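Local coordinates for protein GCN5-related N-acetyltransferase (Exiguobacterium sibiricum 255-15, PDB 3GY9) that binds coenzyme A and is probably an acyltransferase of the GNAT family, its acceptor substrate being unknown, at residues L31-R34 and M35-R39. Residues are numbered along the deposited sequence; the frame is centred on the assembly and turned at random.
With SO4 (sulfate ion), chain F; SO4 (sulfate ion), chain D; SO4 (sulfate ion), chain E.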
loop_
_atom_site.group_PDB
_atom_site.type_symbol
_atom_site.label_atom_id
_atom_site.label_comp_id
_atom_site.label_asym_id
_atom_site.label_seq_id
_atom_site.Cartn_x
_atom_site.Cartn_y
_atom_site.Cartn_z
ATOM N N LEU A 31 -5.300 8.240 6.268
ATOM C CA LEU A 31 -5.298 6.864 5.746
ATOM C C LEU A 31 -4.833 5.785 6.723
ATOM O O LEU A 31 -5.301 4.647 6.616
ATOM C CB LEU A 31 -4.548 6.759 4.424
ATOM C CG LEU A 31 -3.022 6.667 4.471
ATOM C CD1 LEU A 31 -2.524 6.569 3.037
ATOM C CD2 LEU A 31 -2.404 7.852 5.108
ATOM N N VAL A 32 -3.930 6.097 7.656
ATOM C CA VAL A 32 -3.511 5.098 8.639
ATOM C C VAL A 32 -4.601 4.946 9.706
ATOM O O VAL A 32 -4.971 3.824 10.084
ATOM C CB VAL A 32 -2.164 5.452 9.306
ATOM C CG1 VAL A 32 -1.770 4.389 10.321
ATOM C CG2 VAL A 32 -1.082 5.604 8.255
ATOM N N GLU A 33 -5.134 6.074 10.160
ATOM C CA GLU A 33 -6.242 6.058 11.106
ATOM C C GLU A 33 -7.434 5.275 10.556
ATOM O O GLU A 33 -8.032 4.472 11.271
ATOM C CB GLU A 33 -6.676 7.483 11.398
ATOM C CG GLU A 33 -7.645 7.617 12.532
ATOM C CD GLU A 33 -7.618 9.019 13.111
ATOM O OE1 GLU A 33 -7.879 9.967 12.341
ATOM O OE2 GLU A 33 -7.303 9.172 14.316
ATOM N N ARG A 34 -7.799 5.513 9.293
ATOM C CA ARG A 34 -8.932 4.833 8.685
ATOM C C ARG A 34 -8.692 3.330 8.648
ATOM O O ARG A 34 -9.571 2.530 9.008
ATOM C CB ARG A 34 -9.173 5.358 7.266
ATOM C CG ARG A 34 -9.816 6.718 7.202
ATOM C CD ARG A 34 -10.438 6.993 5.815
ATOM N NE ARG A 34 -9.544 7.659 4.865
ATOM C CZ ARG A 34 -8.669 7.070 4.040
ATOM N NH1 ARG A 34 -8.495 5.746 4.011
ATOM N NH2 ARG A 34 -7.938 7.824 3.229
HETATM N N MSE A 35 -7.498 2.939 8.226
HETATM C CA MSE A 35 -7.134 1.529 8.119
HETATM C C MSE A 35 -7.319 0.843 9.471
HETATM O O MSE A 35 -7.916 -0.232 9.576
HETATM C CB MSE A 35 -5.675 1.397 7.657
HETATM C CG MSE A 35 -5.272 0.003 7.218
HETATM SE SE MSE A 35 -4.475 -1.033 8.637
HETATM C CE MSE A 35 -2.730 -0.254 8.571
ATOM N N LEU A 36 -6.780 1.458 10.506
ATOM C CA LEU A 36 -6.769 0.787 11.810
ATOM C C LEU A 36 -8.103 0.846 12.499
ATOM O O LEU A 36 -8.565 -0.174 13.105
ATOM C CB LEU A 36 -5.693 1.385 12.694
ATOM C CG LEU A 36 -4.279 1.117 12.168
ATOM C CD1 LEU A 36 -3.277 1.994 12.907
ATOM C CD2 LEU A 36 -3.856 -0.334 12.299
ATOM N N ARG A 37 -8.801 1.978 12.376
ATOM C CA ARG A 37 -10.144 2.074 12.960
ATOM C C ARG A 37 -11.124 1.106 12.315
ATOM O O ARG A 37 -11.943 0.552 13.016
ATOM C CB ARG A 37 -10.684 3.497 12.907
ATOM C CG ARG A 37 -9.947 4.447 13.839
ATOM C CD ARG A 37 -10.514 5.864 13.737
ATOM N NE ARG A 37 -9.914 6.720 14.757
ATOM C CZ ARG A 37 -10.155 8.021 14.896
ATOM N NH1 ARG A 37 -10.976 8.644 14.072
ATOM N NH2 ARG A 37 -9.544 8.698 15.860
ATOM N N ASN A 38 -11.002 0.872 11.011
ATOM C CA ASN A 38 -11.964 0.051 10.268
ATOM C C ASN A 38 -11.531 -1.420 10.136
ATOM O O ASN A 38 -12.146 -2.175 9.386
ATOM C CB ASN A 38 -12.210 0.670 8.885
ATOM C CG ASN A 38 -12.882 2.033 8.975
ATOM O OD1 ASN A 38 -13.658 2.280 9.897
ATOM N ND2 ASN A 38 -12.588 2.920 8.028
ATOM N N ARG A 39 -10.506 -1.830 10.892
ATOM C CA ARG A 39 -9.942 -3.166 10.720
ATOM C C ARG A 39 -10.848 -4.350 11.058
ATOM O O ARG A 39 -10.543 -5.478 10.645
ATOM C CB ARG A 39 -8.595 -3.294 11.439
ATOM C CG ARG A 39 -8.709 -3.392 12.928
ATOM C CD ARG A 39 -7.315 -3.248 13.531
ATOM N NE ARG A 39 -7.283 -3.556 14.952
ATOM C CZ ARG A 39 -7.676 -2.716 15.911
ATOM N NH1 ARG A 39 -8.146 -1.515 15.624
ATOM N NH2 ARG A 39 -7.584 -3.088 17.181
HETATM S S SO4 F . -11.862 3.278 4.811
HETATM O O1 SO4 F . -10.894 4.239 4.280
HETATM O O2 SO4 F . -11.171 2.451 5.797
HETATM O O3 SO4 F . -12.437 2.515 3.693
HETATM O O4 SO4 F . -12.932 3.991 5.494
HETATM S S SO4 D . -6.103 10.737 3.643
HETATM O O1 SO4 D . -6.261 12.134 4.051
HETATM O O2 SO4 D . -4.765 10.251 3.967
HETATM O O3 SO4 D . -6.346 10.612 2.207
HETATM O O4 SO4 D . -7.093 9.949 4.370
HETATM S S SO4 E . -6.841 4.433 0.280
HETATM O O1 SO4 E . -5.506 4.576 0.868
HETATM O O2 SO4 E . -7.878 4.653 1.282
HETATM O O3 SO4 E . -6.988 3.110 -0.305
HETATM O O4 SO4 E . -7.008 5.407 -0.808
#
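Glu33 and Arg37, one turn apart on the short helix 31-37 of this GNAT fold, run side by side and form an i to i+4 salt bridge, with OE2 of Glu33 2.8 Å from NH2 of Arg37. The carboxylate lies over the guanidinium, the two planes 25° apart and CD of Glu33 above the centre of the group. Because OE2 sits well out of the guanidinium plane, charge attraction rather than a directed N-H holds the pair. A chi1 of -170° turns CG of Glu33 away from its own backbone N and lays the chain alongside Arg37, CG packing 3.6 Å from CD of Arg37.

The backbone supplies four successive i to i+4 hydrogen bonds, from Met35 N to Leu31 O through to Asn38 N to Arg34 O. On the buried side, Val32 and Leu36 point the same way and touch through CG1 of Val32 and CD1 of Leu36, 3.8 Å apart. Leu21 of helix 18-26 packs against both, while Val32 reaches Cys64 on strand 61-69, joining the helix to the central sheet.

Beyond the last turn, NH1 of Arg39 donates to Leu36 O, which lies in its guanidinium plane, and NH2 pairs with Asp13. Three sulfates, probably from the crystallisation liquor, gather round Arg34. Its NH2 bonds weakly to sulfate D and its NH1 weakly to sulfate F, which in one of two Asn38 conformers also accepts from ND2. The firmer bond runs from NH1 of Arg34 to O2 of sulfate E, at 3.0 Å.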